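Mandelate racemase/muconate lactonizing enzyme (Roseovarius nubinhibens, PDB 2QDD) is of unknown function but probably catalyses a magnesium-dependent reaction, as other members of the enolase superfamily do. Local coordinates at residues P106-M109 with A110-I114; A206-V209 with L210-R214; T313-A316 with N317-A320; C245-E248 with F249-L253; T143-P146 with D147-L150. One frame throughout, in Å; residues are numbered along the deposited sequence.

In the fold
Five local contacts sample the two domains of an enolase-superfamily chain. Contact 1 lies on helix 101-119, within the range of the N-terminal family domain. Contacts 2 to 5 belong to the barrel part. Contact 4 directly follows the magnesium ligands Asp243 and Glu244, and its Leu246 side chain is about 6 Å from that of Asp243. The Leu210 side chain of contact 2 is about 10 Å from that of Glu220. The Met149 side chain of contact 5 is about 9 Å from that of Asp196. No magnesium is bound to this chain. Contacts 1 and 3 are about 12 Å apart at their nearest atoms; contacts 1 and 2 have centres about 43 Å apart.

Contact 1 of 5, residues P106-M109 with A110-I114; sequences PIDM and ACWDI
Asp108 sets its carboxylate at the edge of the Trp112 indole, one helical turn further on. OD2 of Asp108 is 3.2 Å from CD1 of Trp112, near the ring plane. The two side chains run side by side in the same direction. The carboxylate is turned 69° against the ring. CG of Asp108 stands opposite the backbone N (chi1 -177°), which carries the carboxylate along the helix toward the indole. Both groups have stronger partners outside the segments. Asp108 OD2 accepts from Leu274 N, and OD1 from Asn90 ND2, while OD1 and Trp112 NE1 both bond to Thr275 OG1.

The backbone forms an ordinary helical ladder. Ala110 N bonds to Pro106 O at 3.1 Å, and Cys111 N to Ile107 O at 3.2 Å. Trp112 N reaches Asp108 O at 3.0 Å. Asp113 N binds Met109 O at 3.1 Å. Pro106 has no N-H to give to the turn before, and helix 101-119 is kinked there. Ile107 touches Leu38 of strand 29-42, and Ala110 touches Ile40 of the same strand.

All the touching residues are buried. The outside partners of the Asp108 carboxylate probably offset the cost of burying it, and they tie helix 101-119 to the start of helix 274-287 and to helix 86-96.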
loop_
_atom_site.group_PDB
_atom_site.type_symbol
_atom_site.label_atom_id
_atom_site.label_comp_id
_atom_site.label_asym_id
_atom_site.label_seq_id
_atom_site.Cartn_x
_atom_site.Cartn_y
_atom_site.Cartn_z
ATOM N N PRO A 106 -29.122 27.359 -0.142
ATOM C CA PRO A 106 -29.820 28.591 0.278
ATOM C C PRO A 106 -30.538 28.550 1.633
ATOM O O PRO A 106 -30.663 29.595 2.271
ATOM C CB PRO A 106 -30.834 28.825 -0.848
ATOM C CG PRO A 106 -31.068 27.500 -1.437
ATOM C CD PRO A 106 -29.757 26.786 -1.349
ATOM N N ILE A 107 -31.005 27.371 2.062
ATOM C CA ILE A 107 -31.606 27.212 3.390
ATOM C C ILE A 107 -30.601 27.473 4.509
ATOM O O ILE A 107 -30.897 28.194 5.467
ATOM C CB ILE A 107 -32.255 25.823 3.585
ATOM C CG1 ILE A 107 -33.306 25.563 2.502
ATOM C CG2 ILE A 107 -32.888 25.713 4.982
ATOM C CD1 ILE A 107 -33.654 24.110 2.292
ATOM N N ASP A 108 -29.413 26.891 4.370
ATOM C CA ASP A 108 -28.320 27.099 5.316
ATOM C C ASP A 108 -27.833 28.555 5.354
ATOM O O ASP A 108 -27.582 29.100 6.430
ATOM C CB ASP A 108 -27.165 26.153 4.990
ATOM C CG ASP A 108 -26.033 26.271 5.974
ATOM O OD1 ASP A 108 -26.150 25.724 7.093
ATOM O OD2 ASP A 108 -25.030 26.922 5.630
ATOM N N MET A 109 -27.717 29.158 4.171
ATOM C CA MET A 109 -27.269 30.544 3.976
ATOM C C MET A 109 -28.184 31.541 4.697
ATOM O O MET A 109 -27.710 32.496 5.319
ATOM C CB MET A 109 -27.248 30.842 2.468
ATOM C CG MET A 109 -26.607 32.146 2.039
ATOM S SD MET A 109 -26.586 32.265 0.236
ATOM C CE MET A 109 -26.908 33.987 0.056
ATOM N N ALA A 110 -29.490 31.294 4.613
ATOM C CA ALA A 110 -30.500 32.141 5.238
ATOM C C ALA A 110 -30.553 31.989 6.754
ATOM O O ALA A 110 -30.869 32.947 7.462
ATOM C CB ALA A 110 -31.855 31.871 4.629
ATOM N N CYS A 111 -30.242 30.793 7.249
ATOM C CA CYS A 111 -30.109 30.562 8.689
ATOM C C CYS A 111 -28.867 31.217 9.293
ATOM O O CYS A 111 -28.905 31.670 10.441
ATOM C CB CYS A 111 -30.110 29.071 8.995
ATOM S SG CYS A 111 -31.699 28.249 8.770
ATOM N N TRP A 112 -27.772 31.244 8.527
ATOM C CA TRP A 112 -26.553 31.971 8.907
ATOM C C TRP A 112 -26.818 33.476 9.013
ATOM O O TRP A 112 -26.383 34.116 9.973
ATOM C CB TRP A 112 -25.407 31.702 7.912
ATOM C CG TRP A 112 -24.552 30.501 8.263
ATOM C CD1 TRP A 112 -24.700 29.231 7.792
ATOM C CD2 TRP A 112 -23.424 30.467 9.151
ATOM N NE1 TRP A 112 -23.749 28.405 8.333
ATOM C CE2 TRP A 112 -22.945 29.135 9.167
ATOM C CE3 TRP A 112 -22.772 31.429 9.939
ATOM C CZ2 TRP A 112 -21.850 28.735 9.945
ATOM C CZ3 TRP A 112 -21.675 31.032 10.712
ATOM C CH2 TRP A 112 -21.227 29.696 10.708
ATOM N N ASP A 113 -27.527 34.016 8.019
ATOM C CA ASP A 113 -28.038 35.393 8.011
ATOM C C ASP A 113 -28.817 35.765 9.278
ATOM O O ASP A 113 -28.548 36.804 9.878
ATOM C CB ASP A 113 -28.911 35.612 6.770
ATOM C CG ASP A 113 -29.109 37.088 6.422
ATOM O OD1 ASP A 113 -28.469 37.977 7.034
ATOM O OD2 ASP A 113 -29.916 37.358 5.509
ATOM N N ILE A 114 -29.754 34.903 9.681
ATOM C CA ILE A 114 -30.534 35.073 10.915
ATOM C C ILE A 114 -29.640 35.063 12.160
ATOM O O ILE A 114 -29.745 35.957 13.011
ATOM C CB ILE A 114 -31.668 34.011 11.035
ATOM C CG1 ILE A 114 -32.759 34.267 9.988
ATOM C CG2 ILE A 114 -32.290 33.997 12.438
ATOM C CD1 ILE A 114 -33.612 33.046 9.673
#

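Contact 2 of 5, residues A206-V209 with L210-R214; sequences AVEV and LNSVR
Residues Ala206 to Leu210 are the last turn of helix 203-210, and the chain leaves it through Asn211 and Ser212. Leu210 N bonds to Ala206 O at 3.0 Å, and Asn211 N to Val207 O at 3.1 Å. These are regular bonds four residues apart. The next is shorter in span: Ser212 N bonds to Val209 O at 3.1 Å, three residues back. Its donor stands 68° out of the carbonyl plane, a sign that the turn has tightened. Beyond it Val213 takes an extended backbone.

The Ser212 hydroxyl donates to Glu208 O, and so returns to the helix end one turn earlier. The modelled length of 2.5 Å is very short and its exact value is doubtful. OG lies beside its own backbone N (chi1 -57°), which turns it back over the helix end. Val213 CB packs on Val209 O at 3.4 Å. Leu210 CB lies 3.3 Å from Ala206 O. Val207 and Asn211 run side by side, with Val207 CG1 3.6 Å from Asn211 ND2. That amide nitrogen gives its bonds to Arg235 O and to Ala237 O of the second subunit. Glu208 likewise forms a salt bridge with Arg192 of the second subunit, placing this helix end at a subunit interface.

The arrangement is a helix C-terminus within a beta-alpha-beta crossover. Helix 203-210 joins the parallel strands 192-196 and 218-220, as in the TIM-type barrel of enolase-superfamily enzymes.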
loop_
_atom_site.group_PDB
_atom_site.type_symbol
_atom_site.label_atom_id
_atom_site.label_comp_id
_atom_site.label_asym_id
_atom_site.label_seq_id
_atom_site.Cartn_x
_atom_site.Cartn_y
_atom_site.Cartn_z
ATOM N N ALA A 206 -4.309 14.733 -20.884
ATOM C CA ALA A 206 -3.679 15.464 -19.773
ATOM C C ALA A 206 -2.189 15.161 -19.612
ATOM O O ALA A 206 -1.374 16.081 -19.540
ATOM C CB ALA A 206 -4.413 15.195 -18.477
ATOM N N VAL A 207 -1.844 13.876 -19.577
ATOM C CA VAL A 207 -0.448 13.438 -19.474
ATOM C C VAL A 207 0.384 13.950 -20.657
ATOM O O VAL A 207 1.485 14.461 -20.463
ATOM C CB VAL A 207 -0.351 11.894 -19.301
ATOM C CG1 VAL A 207 1.076 11.392 -19.475
ATOM C CG2 VAL A 207 -0.879 11.487 -17.929
ATOM N N GLU A 208 -0.172 13.861 -21.864
ATOM C CA GLU A 208 0.511 14.311 -23.078
ATOM C C GLU A 208 0.761 15.817 -23.149
ATOM O O GLU A 208 1.886 16.229 -23.420
ATOM C CB GLU A 208 -0.203 13.823 -24.346
ATOM C CG GLU A 208 0.457 14.280 -25.648
ATOM C CD GLU A 208 -0.422 14.091 -26.875
ATOM O OE1 GLU A 208 -1.631 13.805 -26.717
ATOM O OE2 GLU A 208 0.100 14.235 -28.005
ATOM N N VAL A 209 -0.263 16.641 -22.910
ATOM C CA VAL A 209 -0.029 18.090 -22.891
ATOM C C VAL A 209 0.824 18.612 -21.731
ATOM O O VAL A 209 1.715 19.427 -21.951
ATOM C CB VAL A 209 -1.257 19.006 -23.286
ATOM C CG1 VAL A 209 -2.474 18.224 -23.761
ATOM C CG2 VAL A 209 -1.609 20.019 -22.210
ATOM N N LEU A 210 0.585 18.115 -20.517
ATOM C CA LEU A 210 1.293 18.617 -19.334
ATOM C C LEU A 210 2.745 18.172 -19.262
ATOM O O LEU A 210 3.566 18.862 -18.676
ATOM C CB LEU A 210 0.553 18.284 -18.036
ATOM C CG LEU A 210 -0.818 18.938 -17.836
ATOM C CD1 LEU A 210 -1.447 18.506 -16.522
ATOM C CD2 LEU A 210 -0.704 20.450 -17.899
ATOM N N ASN A 211 3.067 17.041 -19.882
ATOM C CA ASN A 211 4.461 16.632 -20.029
ATOM C C ASN A 211 5.149 17.147 -21.294
ATOM O O ASN A 211 6.304 16.815 -21.551
ATOM C CB ASN A 211 4.611 15.109 -19.886
ATOM C CG ASN A 211 4.300 14.621 -18.474
ATOM O OD1 ASN A 211 4.412 15.372 -17.510
ATOM N ND2 ASN A 211 3.917 13.357 -18.350
ATOM N N SER A 212 4.440 17.965 -22.073
ATOM C CA SER A 212 5.017 18.624 -23.251
ATOM C C SER A 212 5.381 20.085 -22.991
ATOM O O SER A 212 5.940 20.764 -23.857
ATOM C CB SER A 212 4.049 18.544 -24.426
ATOM O OG SER A 212 3.727 17.199 -24.717
ATOM N N VAL A 213 5.074 20.548 -21.786
ATOM C CA VAL A 213 4.909 21.966 -21.489
ATOM C C VAL A 213 5.884 22.360 -20.366
ATOM O O VAL A 213 6.096 21.589 -19.426
ATOM C CB VAL A 213 3.404 22.255 -21.162
ATOM C CG1 VAL A 213 3.185 22.917 -19.825
ATOM C CG2 VAL A 213 2.733 23.000 -22.287
ATOM N N ARG A 214 6.507 23.535 -20.491
ATOM C CA ARG A 214 7.453 24.017 -19.480
ATOM C C ARG A 214 6.758 24.715 -18.313
ATOM O O ARG A 214 7.326 24.839 -17.223
ATOM C CB ARG A 214 8.479 24.960 -20.106
ATOM C CG ARG A 214 9.680 24.266 -20.729
ATOM C CD ARG A 214 10.626 25.289 -21.363
ATOM N NE ARG A 214 10.223 25.640 -22.729
ATOM C CZ ARG A 214 9.564 26.748 -23.072
ATOM N NH1 ARG A 214 9.219 27.645 -22.155
ATOM N NH2 ARG A 214 9.249 26.962 -24.343
#

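Contact 3 of 5, residues T313-A316 with N317-A320; sequences TPEA and NRLA
Thr313 and Arg318 meet where the chain turns twice in succession. The backbone bonds come first. Asn317 N donates to Pro314 O at 3.0 Å, from well above the carbonyl plane, and closes a beta turn. Arg318 N makes two weak bonds, to Pro314 O and to Glu315 O, so a second turn overlaps the first.

The side-chain polar interactions centre on the guanidinium. Glu315 OE2 forms a salt bridge with Arg318 NH2 at 3.5 Å. The two side chains cross at about a right angle, and their flat ends are turned 53° apart. Arg318 NH1 also makes a weak bond to Thr313 O, 2.8 Å long but strongly bent (115°). The chain of Arg318 bends at chi2 and chi3, which folds the guanidinium back over the turn. Glu315 CA lies over one of its faces. Arg318 NE donates to Ala310 O. Were Arg318 an alanine, the Glu315 carboxylate would probably lose its counter-charge, and the carbonyl of Ala310 would lose a donor. Asn317 ND2 donates to Trp289 O.

Van der Waals contacts fill in the rest. Thr313 CG2 sits 3.8 Å from Arg318 CB. Pro314 CB lies 3.6 Å from Asn317 OD1.

The turn follows helix 300-311, and Thr313 OG1 bonds back to Leu309 O. Asn317 and Leu319 make backbone bonds with Met291 of strand 290-293. Arg318 packs on Val135 of strand 135-141, and Ala320 touches Asn138 of the same strand. Residues 317-320 pass between these two strands.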
loop_
_atom_site.group_PDB
_atom_site.type_symbol
_atom_site.label_atom_id
_atom_site.label_comp_id
_atom_site.label_asym_id
_atom_site.label_seq_id
_atom_site.Cartn_x
_atom_site.Cartn_y
_atom_site.Cartn_z
ATOM N N THR A 313 -10.725 33.295 5.696
ATOM C CA THR A 313 -9.722 32.261 5.429
ATOM C C THR A 313 -8.331 32.893 5.501
ATOM O O THR A 313 -8.108 33.937 4.886
ATOM C CB THR A 313 -9.969 31.653 4.025
ATOM O OG1 THR A 313 -11.244 30.999 4.013
ATOM C CG2 THR A 313 -8.877 30.674 3.604
ATOM N N PRO A 314 -7.398 32.271 6.262
ATOM C CA PRO A 314 -5.997 32.724 6.375
ATOM C C PRO A 314 -5.336 33.043 5.032
ATOM O O PRO A 314 -5.559 32.332 4.046
ATOM C CB PRO A 314 -5.292 31.534 7.030
ATOM C CG PRO A 314 -6.357 30.839 7.803
ATOM C CD PRO A 314 -7.659 31.078 7.096
ATOM N N GLU A 315 -4.538 34.108 5.011
ATOM C CA GLU A 315 -3.941 34.648 3.781
ATOM C C GLU A 315 -3.142 33.611 2.970
ATOM O O GLU A 315 -3.218 33.587 1.739
ATOM C CB GLU A 315 -3.101 35.902 4.108
ATOM C CG GLU A 315 -2.028 36.310 3.078
ATOM C CD GLU A 315 -2.576 37.144 1.925
ATOM O OE1 GLU A 315 -2.203 38.335 1.828
ATOM O OE2 GLU A 315 -3.366 36.612 1.111
ATOM N N ALA A 316 -2.411 32.742 3.667
ATOM C CA ALA A 316 -1.569 31.725 3.023
ATOM C C ALA A 316 -2.366 30.639 2.300
ATOM O O ALA A 316 -1.858 29.996 1.384
ATOM C CB ALA A 316 -0.620 31.102 4.031
ATOM N N ASN A 317 -3.615 30.448 2.710
ATOM C CA ASN A 317 -4.470 29.413 2.136
ATOM C C ASN A 317 -5.504 29.961 1.161
ATOM O O ASN A 317 -6.129 29.204 0.428
ATOM C CB ASN A 317 -5.156 28.621 3.243
ATOM C CG ASN A 317 -4.172 28.061 4.243
ATOM O OD1 ASN A 317 -3.881 28.691 5.260
ATOM N ND2 ASN A 317 -3.639 26.877 3.954
ATOM N N ARG A 318 -5.683 31.280 1.154
ATOM C CA ARG A 318 -6.718 31.896 0.342
ATOM C C ARG A 318 -6.144 32.322 -1.000
ATOM O O ARG A 318 -5.108 32.981 -1.061
ATOM C CB ARG A 318 -7.337 33.083 1.081
ATOM C CG ARG A 318 -8.523 33.740 0.373
ATOM C CD ARG A 318 -8.505 35.245 0.595
ATOM N NE ARG A 318 -8.516 35.564 2.021
ATOM C CZ ARG A 318 -7.667 36.389 2.625
ATOM N NH1 ARG A 318 -7.769 36.594 3.932
ATOM N NH2 ARG A 318 -6.723 37.017 1.932
ATOM N N LEU A 319 -6.814 31.924 -2.076
ATOM C CA LEU A 319 -6.514 32.451 -3.405
ATOM C C LEU A 319 -7.656 33.354 -3.883
ATOM O O LEU A 319 -8.548 33.677 -3.101
ATOM C CB LEU A 319 -6.247 31.303 -4.387
ATOM C CG LEU A 319 -5.041 30.403 -4.092
ATOM C CD1 LEU A 319 -5.199 29.065 -4.792
ATOM C CD2 LEU A 319 -3.739 31.065 -4.498
ATOM N N ALA A 320 -7.618 33.756 -5.153
ATOM C CA ALA A 320 -8.628 34.645 -5.734
ATOM C C ALA A 320 -10.047 34.063 -5.723
ATOM O O ALA A 320 -10.233 32.854 -5.823
ATOM C CB ALA A 320 -8.230 35.049 -7.141
#

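Contact 4 of 5, residues C245-E248 with F249-L253; sequences CLHE and FSDHL
Glu248, Asp251 and Leu246 make most of the contact where a beta-alpha loop of the barrel domain, leading from the magnesium ligands Asp243 and Glu244, enters helix 249-258. Asp251 turns its carboxylate back on the loop. OD1 accepts from His247 N at 3.1 Å through its anti lone pair. It also accepts from Glu248 N at 3.3 Å, here from above the carboxylate plane. Two backbone N-H groups thus grip one oxygen.

Glu248 OE2 lies 4.6 Å from Asp251 OD1. A water donates to both oxygens, which probably eases the repulsion between the two carboxylates. Glu248 CG also rests on Ser250 OG at 3.7 Å.

Glu248 O takes a bond from His252 ND1 at 2.8 Å and a weak one from Asp251 N. Leu246 CD2 lies over one face of the same histidine ring, and Leu246 O bonds to Arg270. On the helix side His252 packs against Ile280 of helix 274-287. An alanine in place of His252 would probably deprive Glu248 O of its stronger donor and open a gap beside Leu246. Leu246 makes a CH-pi contact with His252: CD2 stands 4.1 Å from the ring centroid, 12° off the ring normal.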
loop_
_atom_site.group_PDB
_atom_site.type_symbol
_atom_site.label_atom_id
_atom_site.label_comp_id
_atom_site.label_asym_id
_atom_site.label_seq_id
_atom_site.Cartn_x
_atom_site.Cartn_y
_atom_site.Cartn_z
ATOM N N CYS A 245 -15.517 17.465 -8.823
ATOM C CA CYS A 245 -15.641 16.083 -8.348
ATOM C C CYS A 245 -15.872 15.971 -6.841
ATOM O O CYS A 245 -16.095 14.876 -6.326
ATOM C CB CYS A 245 -14.444 15.223 -8.785
ATOM S SG CYS A 245 -12.813 15.791 -8.217
ATOM N N LEU A 246 -15.825 17.102 -6.142
ATOM C CA LEU A 246 -15.858 17.115 -4.684
ATOM C C LEU A 246 -17.236 17.503 -4.146
ATOM O O LEU A 246 -17.526 18.677 -3.935
ATOM C CB LEU A 246 -14.796 18.072 -4.144
ATOM C CG LEU A 246 -13.336 17.871 -4.542
ATOM C CD1 LEU A 246 -12.618 19.186 -4.360
ATOM C CD2 LEU A 246 -12.682 16.773 -3.717
ATOM N N HIS A 247 -18.081 16.511 -3.917
ATOM C CA HIS A 247 -19.485 16.768 -3.618
ATOM C C HIS A 247 -19.758 16.844 -2.119
ATOM O O HIS A 247 -20.698 17.517 -1.690
ATOM C CB HIS A 247 -20.379 15.719 -4.287
ATOM C CG HIS A 247 -20.266 15.701 -5.781
ATOM N ND1 HIS A 247 -20.804 16.688 -6.580
ATOM C CD2 HIS A 247 -19.665 14.824 -6.619
ATOM C CE1 HIS A 247 -20.541 16.417 -7.845
ATOM N NE2 HIS A 247 -19.853 15.290 -7.898
ATOM N N GLU A 248 -18.937 16.150 -1.334
ATOM C CA GLU A 248 -19.089 16.103 0.121
ATOM C C GLU A 248 -17.741 15.944 0.832
ATOM O O GLU A 248 -16.710 15.773 0.179
ATOM C CB GLU A 248 -20.064 14.995 0.538
ATOM C CG GLU A 248 -19.832 13.640 -0.126
ATOM C CD GLU A 248 -20.984 12.662 0.101
ATOM O OE1 GLU A 248 -21.786 12.877 1.039
ATOM O OE2 GLU A 248 -21.085 11.673 -0.661
ATOM N N PHE A 249 -17.757 16.007 2.165
ATOM C CA PHE A 249 -16.529 16.016 2.961
ATOM C C PHE A 249 -15.649 14.785 2.727
ATOM O O PHE A 249 -14.421 14.897 2.659
ATOM C CB PHE A 249 -16.842 16.175 4.452
ATOM C CG PHE A 249 -15.615 16.215 5.331
ATOM C CD1 PHE A 249 -14.758 17.312 5.306
ATOM C CD2 PHE A 249 -15.315 15.150 6.179
ATOM C CE1 PHE A 249 -13.625 17.348 6.116
ATOM C CE2 PHE A 249 -14.187 15.178 6.992
ATOM C CZ PHE A 249 -13.341 16.279 6.961
ATOM N N SER A 250 -16.288 13.626 2.580
ATOM C CA SER A 250 -15.589 12.357 2.375
ATOM C C SER A 250 -14.811 12.291 1.062
ATOM O O SER A 250 -13.810 11.577 0.976
ATOM C CB SER A 250 -16.566 11.184 2.465
ATOM O OG SER A 250 -17.488 11.223 1.391
ATOM N N ASP A 251 -15.276 13.033 0.052
ATOM C CA ASP A 251 -14.532 13.219 -1.200
ATOM C C ASP A 251 -13.254 14.031 -1.024
ATOM O O ASP A 251 -12.287 13.828 -1.757
ATOM C CB ASP A 251 -15.412 13.869 -2.275
ATOM C CG ASP A 251 -16.645 13.036 -2.617
ATOM O OD1 ASP A 251 -17.681 13.636 -2.978
ATOM O OD2 ASP A 251 -16.579 11.788 -2.527
ATOM N N HIS A 252 -13.261 14.956 -0.061
ATOM C CA HIS A 252 -12.090 15.778 0.244
ATOM C C HIS A 252 -11.057 14.974 1.023
ATOM O O HIS A 252 -9.852 15.047 0.747
ATOM C CB HIS A 252 -12.498 17.032 1.024
ATOM C CG HIS A 252 -13.378 17.958 0.250
ATOM N ND1 HIS A 252 -14.731 17.745 0.096
ATOM C CD2 HIS A 252 -13.092 19.087 -0.443
ATOM C CE1 HIS A 252 -15.246 18.711 -0.643
ATOM N NE2 HIS A 252 -14.272 19.538 -0.986
ATOM N N LEU A 253 -11.557 14.214 1.997
ATOM C CA LEU A 253 -10.815 13.176 2.709
ATOM C C LEU A 253 -10.145 12.159 1.789
ATOM O O LEU A 253 -8.997 11.785 2.009
ATOM C CB LEU A 253 -11.771 12.445 3.653
ATOM C CG LEU A 253 -11.426 12.334 5.135
ATOM C CD1 LEU A 253 -10.956 13.659 5.713
ATOM C CD2 LEU A 253 -12.629 11.802 5.904
HETATM O O HOH W 1 -20.310 12.161 -3.307
#

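Contact 5 of 5, residues T143-P146 with D147-L150; sequences TGTP and DQML
Thr145 is the N-cap of helix 146-159, the first helix after strand 135-141 of the barrel domain. In the capping bond its OG1 accepts from Gln148 N at 3.0 Å. The torsion of Thr145 (chi1 64°) swings OG1 toward the helix start, where it meets an N-H of the first turn. Pro146, next in the chain, has no N-H that would need a partner. Thr143 OG1 bonds to Lys167 O at the end of the next strand.

The backbone bonds then take over. Met149 N reaches Thr145 O at 3.0 Å, with a nearly straight N-H (168°), close to the C=O axis. Leu150 N donates to Pro146 O at 3.3 Å. Thr145 thus serves the helix with both its side chain and its carbonyl.

The remaining touches are van der Waals contacts. Thr145 CG2 lies 3.5 Å from Gln148 NE2. Gly144 CA lies 4.0 Å from Gln148 OE1. The Met149 side chain runs back along the loop toward Gly144 and Thr143, and also packs on Arg179 and Ile183 of helix 173-185. Met149 SD lies 3.7 Å from Gly144 N, and the bend at chi3 (95°) brings Met149 CE to 3.9 Å from Thr143 CA.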
loop_
_atom_site.group_PDB
_atom_site.type_symbol
_atom_site.label_atom_id
_atom_site.label_comp_id
_atom_site.label_asym_id
_atom_site.label_seq_id
_atom_site.Cartn_x
_atom_site.Cartn_y
_atom_site.Cartn_z
ATOM N N THR A 143 -11.651 30.895 -24.377
ATOM C CA THR A 143 -10.814 30.122 -25.299
ATOM C C THR A 143 -10.673 30.817 -26.658
ATOM O O THR A 143 -11.619 31.437 -27.152
ATOM C CB THR A 143 -11.377 28.690 -25.506
ATOM O OG1 THR A 143 -12.054 28.252 -24.320
ATOM C CG2 THR A 143 -10.261 27.710 -25.823
ATOM N N GLY A 144 -9.480 30.726 -27.239
ATOM C CA GLY A 144 -9.220 31.235 -28.582
ATOM C C GLY A 144 -7.819 30.896 -29.041
ATOM O O GLY A 144 -7.272 29.854 -28.673
ATOM N N THR A 145 -7.236 31.779 -29.851
ATOM C CA THR A 145 -5.812 31.701 -30.180
ATOM C C THR A 145 -4.966 32.164 -28.987
ATOM O O THR A 145 -5.458 32.918 -28.141
ATOM C CB THR A 145 -5.447 32.509 -31.467
ATOM O OG1 THR A 145 -5.688 33.906 -31.262
ATOM C CG2 THR A 145 -6.243 32.014 -32.675
ATOM N N PRO A 146 -3.705 31.681 -28.896
ATOM C CA PRO A 146 -2.599 32.331 -28.191
ATOM C C PRO A 146 -2.649 33.864 -28.129
ATOM O O PRO A 146 -2.522 34.428 -27.045
ATOM C CB PRO A 146 -1.368 31.864 -28.977
ATOM C CG PRO A 146 -1.790 30.569 -29.642
ATOM C CD PRO A 146 -3.273 30.385 -29.452
ATOM N N ASP A 147 -2.845 34.519 -29.273
ATOM C CA ASP A 147 -2.822 35.983 -29.353
ATOM C C ASP A 147 -4.124 36.643 -28.892
ATOM O O ASP A 147 -4.102 37.768 -28.390
ATOM C CB ASP A 147 -2.468 36.445 -30.769
ATOM C CG ASP A 147 -1.208 35.788 -31.301
ATOM O OD1 ASP A 147 -0.097 36.215 -30.913
ATOM O OD2 ASP A 147 -1.330 34.841 -32.105
ATOM N N GLN A 148 -5.248 35.947 -29.073
ATOM C CA GLN A 148 -6.552 36.414 -28.594
ATOM C C GLN A 148 -6.649 36.402 -27.071
ATOM O O GLN A 148 -7.107 37.372 -26.468
ATOM C CB GLN A 148 -7.681 35.564 -29.176
ATOM C CG GLN A 148 -8.227 36.056 -30.505
ATOM C CD GLN A 148 -9.047 34.995 -31.218
ATOM O OE1 GLN A 148 -10.075 34.540 -30.714
ATOM N NE2 GLN A 148 -8.590 34.592 -32.397
ATOM N N MET A 149 -6.220 35.295 -26.463
ATOM C CA MET A 149 -6.279 35.117 -25.012
ATOM C C MET A 149 -5.309 36.065 -24.300
ATOM O O MET A 149 -5.630 36.612 -23.244
ATOM C CB MET A 149 -5.995 33.655 -24.632
ATOM C CG MET A 149 -7.036 32.655 -25.139
ATOM S SD MET A 149 -6.653 30.916 -24.787
ATOM C CE MET A 149 -7.560 30.685 -23.265
ATOM N N LEU A 150 -4.138 36.267 -24.901
ATOM C CA LEU A 150 -3.128 37.188 -24.381
ATOM C C LEU A 150 -3.515 38.661 -24.563
ATOM O O LEU A 150 -3.087 39.520 -23.790
ATOM C CB LEU A 150 -1.769 36.902 -25.031
ATOM C CG LEU A 150 -0.476 37.024 -24.214
ATOM C CD1 LEU A 150 -0.505 36.179 -22.943
ATOM C CD2 LEU A 150 0.733 36.657 -25.071
#